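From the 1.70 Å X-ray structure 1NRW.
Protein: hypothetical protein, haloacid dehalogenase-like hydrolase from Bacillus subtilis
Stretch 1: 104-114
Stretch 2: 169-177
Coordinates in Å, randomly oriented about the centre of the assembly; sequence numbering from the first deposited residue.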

ATOM      1  N   TYR A 104       4.901  10.579 -11.268  1.00 17.78           N
ATOM      2  CA  TYR A 104       3.648  10.268 -10.596  1.00 15.95           C
ATOM      3  C   TYR A 104       2.926   9.076 -11.200  1.00 15.94           C
ATOM      4  O   TYR A 104       3.135   8.723 -12.362  1.00 16.05           O
ATOM      5  CB  TYR A 104       2.737  11.511 -10.555  1.00 17.30           C
ATOM      6  CG  TYR A 104       2.179  11.964 -11.887  1.00 18.12           C
ATOM      7  CD1 TYR A 104       1.021  11.385 -12.413  1.00 19.65           C
ATOM      8  CD2 TYR A 104       2.804  12.972 -12.621  1.00 19.49           C
ATOM      9  CE1 TYR A 104       0.499  11.799 -13.634  1.00 18.44           C
ATOM     10  CE2 TYR A 104       2.292  13.395 -13.847  1.00 18.35           C
ATOM     11  CZ  TYR A 104       1.141  12.803 -14.346  1.00 20.67           C
ATOM     12  OH  TYR A 104       0.629  13.208 -15.556  1.00 20.15           O
ATOM     13  N   GLU A 105       2.098   8.435 -10.384  1.00 15.51           N
ATOM     14  CA  GLU A 105       1.332   7.278 -10.817  1.00 15.24           C
ATOM     15  C   GLU A 105      -0.088   7.502 -10.323  1.00 14.56           C
ATOM     16  O   GLU A 105      -0.292   7.895  -9.173  1.00 16.12           O
ATOM     17  CB  GLU A 105       1.910   5.996 -10.209  1.00 15.73           C
ATOM     18  CG  GLU A 105       3.365   5.740 -10.603  1.00 18.18           C
ATOM     19  CD  GLU A 105       3.922   4.459 -10.007  1.00 20.67           C
ATOM     20  OE1 GLU A 105       3.148   3.690  -9.395  1.00 20.94           O
ATOM     21  OE2 GLU A 105       5.139   4.218 -10.159  1.00 23.59           O
ATOM     22  N   VAL A 106      -1.061   7.267 -11.196  1.00 13.90           N
ATOM     23  CA  VAL A 106      -2.464   7.466 -10.845  1.00 13.97           C
ATOM     24  C   VAL A 106      -3.191   6.129 -10.784  1.00 13.61           C
ATOM     25  O   VAL A 106      -3.414   5.473 -11.804  1.00 13.12           O
ATOM     26  CB  VAL A 106      -3.169   8.382 -11.876  1.00 13.71           C
ATOM     27  CG1 VAL A 106      -4.571   8.737 -11.388  1.00 16.28           C
ATOM     28  CG2 VAL A 106      -2.348   9.656 -12.094  1.00 16.87           C
ATOM     29  N   PHE A 107      -3.556   5.726  -9.574  1.00 14.63           N
ATOM     30  CA  PHE A 107      -4.258   4.469  -9.368  1.00 14.07           C
ATOM     31  C   PHE A 107      -5.748   4.672  -9.602  1.00 16.31           C
ATOM     32  O   PHE A 107      -6.389   5.459  -8.910  1.00 16.33           O
ATOM     33  CB  PHE A 107      -4.001   3.967  -7.946  1.00 14.17           C
ATOM     34  CG  PHE A 107      -2.570   3.563  -7.704  1.00 13.73           C
ATOM     35  CD1 PHE A 107      -2.174   2.235  -7.854  1.00 16.18           C
ATOM     36  CD2 PHE A 107      -1.611   4.518  -7.380  1.00 13.86           C
ATOM     37  CE1 PHE A 107      -0.836   1.863  -7.687  1.00 15.58           C
ATOM     38  CE2 PHE A 107      -0.265   4.155  -7.210  1.00 14.66           C
ATOM     39  CZ  PHE A 107       0.117   2.826  -7.366  1.00 14.73           C
ATOM     40  N   THR A 108      -6.282   3.965 -10.593  1.00 17.44           N
ATOM     41  CA  THR A 108      -7.695   4.051 -10.947  1.00 21.56           C
ATOM     42  C   THR A 108      -8.263   2.639 -11.000  1.00 25.09           C
ATOM     43  O   THR A 108      -7.601   1.682 -10.605  1.00 26.55           O
ATOM     44  CB  THR A 108      -7.887   4.690 -12.335  1.00 21.76           C
ATOM     45  OG1 THR A 108      -7.432   3.779 -13.344  1.00 19.80           O
ATOM     46  CG2 THR A 108      -7.101   5.984 -12.437  1.00 19.75           C
ATOM     47  N   GLY A 109      -9.483   2.505 -11.499  1.00 28.99           N
ATOM     48  CA  GLY A 109     -10.072   1.182 -11.590  1.00 34.01           C
ATOM     49  C   GLY A 109      -9.415   0.343 -12.675  1.00 36.30           C
ATOM     50  O   GLY A 109      -8.974  -0.781 -12.432  1.00 36.81           O
ATOM     51  N   SER A 110      -9.336   0.911 -13.875  1.00 38.40           N
ATOM     52  CA  SER A 110      -8.760   0.236 -15.036  1.00 39.05           C
ATOM     53  C   SER A 110      -7.262  -0.062 -14.966  1.00 37.95           C
ATOM     54  O   SER A 110      -6.834  -1.185 -15.239  1.00 39.93           O
ATOM     55  CB  SER A 110      -9.060   1.054 -16.292  1.00 40.46           C
ATOM     56  OG  SER A 110      -8.734   2.420 -16.094  1.00 43.44           O
ATOM     57  N   ALA A 111      -6.461   0.936 -14.614  1.00 34.33           N
ATOM     58  CA  ALA A 111      -5.021   0.740 -14.534  1.00 30.27           C
ATOM     59  C   ALA A 111      -4.340   1.858 -13.763  1.00 26.60           C
ATOM     60  O   ALA A 111      -4.996   2.699 -13.152  1.00 26.09           O
ATOM     61  CB  ALA A 111      -4.432   0.651 -15.939  1.00 32.65           C
ATOM     62  N   ILE A 112      -3.013   1.845 -13.788  1.00 22.99           N
ATOM     63  CA  ILE A 112      -2.215   2.861 -13.119  1.00 19.96           C
ATOM     64  C   ILE A 112      -1.650   3.726 -14.238  1.00 19.65           C
ATOM     65  O   ILE A 112      -0.759   3.298 -14.967  1.00 20.21           O
ATOM     66  CB  ILE A 112      -1.041   2.238 -12.337  1.00 19.11           C
ATOM     67  CG1 ILE A 112      -1.560   1.168 -11.375  1.00 19.66           C
ATOM     68  CG2 ILE A 112      -0.311   3.319 -11.554  1.00 18.47           C
ATOM     69  CD1 ILE A 112      -0.455   0.391 -10.678  1.00 20.01           C
ATOM     70  N   TYR A 113      -2.180   4.934 -14.380  1.00 17.67           N
ATOM     71  CA  TYR A 113      -1.729   5.838 -15.429  1.00 17.79           C
ATOM     72  C   TYR A 113      -0.486   6.600 -15.019  1.00 15.90           C
ATOM     73  O   TYR A 113      -0.357   7.027 -13.877  1.00 15.49           O
ATOM     74  CB  TYR A 113      -2.853   6.813 -15.783  1.00 17.19           C
ATOM     75  CG  TYR A 113      -4.022   6.130 -16.440  1.00 19.77           C
ATOM     76  CD1 TYR A 113      -3.944   5.699 -17.764  1.00 21.57           C
ATOM     77  CD2 TYR A 113      -5.197   5.869 -15.727  1.00 21.40           C
ATOM     78  CE1 TYR A 113      -4.996   5.027 -18.364  1.00 24.80           C
ATOM     79  CE2 TYR A 113      -6.259   5.194 -16.319  1.00 24.54           C
ATOM     80  CZ  TYR A 113      -6.151   4.775 -17.638  1.00 26.77           C
ATOM     81  OH  TYR A 113      -7.189   4.101 -18.233  1.00 28.55           O
ATOM     82  N   THR A 114       0.434   6.772 -15.961  1.00 16.13           N
ATOM     83  CA  THR A 114       1.667   7.484 -15.680  1.00 15.55           C
ATOM     84  C   THR A 114       2.364   7.896 -16.971  1.00 15.69           C
ATOM     85  O   THR A 114       2.263   7.210 -17.986  1.00 16.39           O
ATOM     86  CB  THR A 114       2.652   6.603 -14.859  1.00 15.90           C
ATOM     87  OG1 THR A 114       3.873   7.319 -14.643  1.00 16.48           O
ATOM     88  CG2 THR A 114       2.962   5.306 -15.601  1.00 15.88           C
TER
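Stretch 2 (169-177) PIDFYNILG

Stretch 2 lies beside stretch 1 as a neighbouring antiparallel β-strand: the axes of strands 104-108 and 172-177 run at 171° and approach to 4.8 Å. Gly177 pairs with Tyr104, Leu176 with Glu105, Ile175 with Val106 and Asn174 with Phe107, with CA-CA separations of 4.6, 5.2, 4.8 and 5.1 Å in that order. Two backbone bonds close the ring at Glu105, from Glu105 N to Leu176 O and from Leu176 N to Glu105 O, both 3.0 Å. Two residues on, Phe107 N donates to Asn174 O (2.9 Å), but Phe107 O is shared: Tyr173 N reaches it at 2.9 Å and Asn174 N makes only a weak bond at 3.5 Å. Here stretch 2 departs from regular extension, Tyr173 having phi/psi of -103/-45, and two successive amides converge on one carbonyl.

The side chains fit on both faces. On the face of Glu105, Phe107, Asn174 and Leu176, the Phe107 ring presents its edge to Leu176, CE2 lying 4.1 Å from Leu176 CB, while Phe107 CB and Asn174 CB stand 4.1 Å apart. On the face of Val106 and Ile175, the Val106 methyl CG1 abuts the edge of the Phe172 ring, 3.5 Å from Phe172 CD1. Gly177, without a side chain, adds no bump opposite Tyr104, whose ring leads away from stretch 2.

Past Phe107, Thr108 packs close to the backbone of stretch 2, its CB 3.1 Å from Asp171 O, and its methyl CG2 meets Ile170 CG1 at 4.1 Å. The extended Ile170 side chain carries on to Tyr113, CD1 lying 4.0 Å from Tyr113 CE2. The Tyr173 ring reaches the start of the turn, its CE2 3.3 Å from Gly109 N. Water 1 fills a remaining gap, accepting from Gly109 N (3.0 Å) and Asp171 N (2.8 Å).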

ATOM      1  N   PRO A 169     -15.786   6.805 -18.134  1.00 52.71           N
ATOM      2  CA  PRO A 169     -15.721   6.763 -16.668  1.00 50.92           C
ATOM      3  C   PRO A 169     -14.318   6.447 -16.152  1.00 48.18           C
ATOM      4  O   PRO A 169     -13.708   5.464 -16.564  1.00 47.89           O
ATOM      5  CB  PRO A 169     -16.718   5.663 -16.309  1.00 51.60           C
ATOM      6  CG  PRO A 169     -17.714   5.734 -17.424  1.00 52.50           C
ATOM      7  CD  PRO A 169     -16.826   5.888 -18.633  1.00 53.00           C
ATOM      8  N   ILE A 170     -13.813   7.287 -15.257  1.00 45.45           N
ATOM      9  CA  ILE A 170     -12.491   7.082 -14.673  1.00 41.58           C
ATOM     10  C   ILE A 170     -12.457   7.634 -13.251  1.00 38.22           C
ATOM     11  O   ILE A 170     -12.587   8.838 -13.034  1.00 38.39           O
ATOM     12  CB  ILE A 170     -11.385   7.764 -15.510  1.00 42.07           C
ATOM     13  CG1 ILE A 170     -10.027   7.586 -14.822  1.00 42.90           C
ATOM     14  CG2 ILE A 170     -11.707   9.234 -15.699  1.00 43.33           C
ATOM     15  CD1 ILE A 170      -8.861   8.205 -15.573  1.00 43.72           C
ATOM     16  N   ASP A 171     -12.290   6.740 -12.284  1.00 33.54           N
ATOM     17  CA  ASP A 171     -12.244   7.135 -10.886  1.00 29.99           C
ATOM     18  C   ASP A 171     -10.801   7.221 -10.412  1.00 25.82           C
ATOM     19  O   ASP A 171      -9.965   6.402 -10.788  1.00 23.75           O
ATOM     20  CB  ASP A 171     -13.011   6.129 -10.025  1.00 32.18           C
ATOM     21  CG  ASP A 171     -14.491   6.086 -10.362  1.00 36.37           C
ATOM     22  OD1 ASP A 171     -15.157   7.139 -10.273  1.00 37.52           O
ATOM     23  OD2 ASP A 171     -14.987   4.997 -10.715  1.00 40.37           O
ATOM     24  N   PHE A 172     -10.523   8.224  -9.589  1.00 22.25           N
ATOM     25  CA  PHE A 172      -9.188   8.444  -9.044  1.00 19.65           C
ATOM     26  C   PHE A 172      -9.183   7.961  -7.598  1.00 18.30           C
ATOM     27  O   PHE A 172      -9.910   8.490  -6.762  1.00 18.56           O
ATOM     28  CB  PHE A 172      -8.849   9.934  -9.110  1.00 20.11           C
ATOM     29  CG  PHE A 172      -8.813  10.479 -10.515  1.00 22.41           C
ATOM     30  CD1 PHE A 172      -7.739  10.203 -11.352  1.00 22.51           C
ATOM     31  CD2 PHE A 172      -9.872  11.236 -11.011  1.00 23.63           C
ATOM     32  CE1 PHE A 172      -7.715  10.673 -12.670  1.00 25.58           C
ATOM     33  CE2 PHE A 172      -9.862  11.710 -12.323  1.00 23.76           C
ATOM     34  CZ  PHE A 172      -8.780  11.428 -13.157  1.00 23.90           C
ATOM     35  N   TYR A 173      -8.358   6.958  -7.307  1.00 15.78           N
ATOM     36  CA  TYR A 173      -8.299   6.399  -5.960  1.00 15.27           C
ATOM     37  C   TYR A 173      -7.098   6.829  -5.133  1.00 15.11           C
ATOM     38  O   TYR A 173      -7.232   7.156  -3.958  1.00 15.50           O
ATOM     39  CB  TYR A 173      -8.308   4.870  -6.019  1.00 15.98           C
ATOM     40  CG  TYR A 173      -9.500   4.274  -6.726  1.00 20.59           C
ATOM     41  CD1 TYR A 173     -10.799   4.687  -6.421  1.00 22.21           C
ATOM     42  CD2 TYR A 173      -9.333   3.282  -7.689  1.00 23.22           C
ATOM     43  CE1 TYR A 173     -11.901   4.122  -7.064  1.00 25.79           C
ATOM     44  CE2 TYR A 173     -10.424   2.711  -8.335  1.00 26.74           C
ATOM     45  CZ  TYR A 173     -11.705   3.136  -8.019  1.00 26.23           C
ATOM     46  OH  TYR A 173     -12.783   2.567  -8.657  1.00 31.27           O
ATOM     47  N   ASN A 174      -5.917   6.813  -5.743  1.00 14.60           N
ATOM     48  CA  ASN A 174      -4.699   7.159  -5.022  1.00 14.52           C
ATOM     49  C   ASN A 174      -3.720   7.737  -6.031  1.00 13.59           C
ATOM     50  O   ASN A 174      -3.662   7.283  -7.175  1.00 14.86           O
ATOM     51  CB  ASN A 174      -4.136   5.880  -4.369  1.00 15.46           C
ATOM     52  CG  ASN A 174      -3.025   6.149  -3.359  1.00 16.14           C
ATOM     53  OD1 ASN A 174      -3.010   7.174  -2.681  1.00 17.11           O
ATOM     54  ND2 ASN A 174      -2.102   5.193  -3.234  1.00 16.29           N
ATOM     55  N   ILE A 175      -2.984   8.757  -5.611  1.00 13.49           N
ATOM     56  CA  ILE A 175      -1.995   9.394  -6.469  1.00 12.95           C
ATOM     57  C   ILE A 175      -0.651   9.362  -5.763  1.00 14.57           C
ATOM     58  O   ILE A 175      -0.507   9.887  -4.654  1.00 14.78           O
ATOM     59  CB  ILE A 175      -2.364  10.863  -6.774  1.00 14.52           C
ATOM     60  CG1 ILE A 175      -3.701  10.916  -7.518  1.00 14.97           C
ATOM     61  CG2 ILE A 175      -1.267  11.511  -7.624  1.00 16.19           C
ATOM     62  CD1 ILE A 175      -4.249  12.332  -7.714  1.00 16.59           C
ATOM     63  N   LEU A 176       0.325   8.728  -6.402  1.00 13.95           N
ATOM     64  CA  LEU A 176       1.669   8.643  -5.843  1.00 13.82           C
ATOM     65  C   LEU A 176       2.554   9.688  -6.521  1.00 13.86           C
ATOM     66  O   LEU A 176       2.540   9.816  -7.744  1.00 15.38           O
ATOM     67  CB  LEU A 176       2.251   7.239  -6.065  1.00 15.37           C
ATOM     68  CG  LEU A 176       3.684   6.968  -5.573  1.00 16.14           C
ATOM     69  CD1 LEU A 176       3.852   5.483  -5.292  1.00 17.78           C
ATOM     70  CD2 LEU A 176       4.707   7.444  -6.611  1.00 16.89           C
ATOM     71  N   GLY A 177       3.282  10.447  -5.707  1.00 13.73           N
ATOM     72  CA  GLY A 177       4.204  11.456  -6.203  1.00 15.16           C
ATOM     73  C   GLY A 177       5.602  11.039  -5.781  1.00 15.23           C
ATOM     74  O   GLY A 177       5.790  10.554  -4.669  1.00 16.17           O
TER
HETATM   75  O   HOH W   1     -11.469   4.146 -13.075  1.00 28.98           O
HETATM   76  O   HOH W   2     -11.512   3.414 -15.675  1.00 57.47           O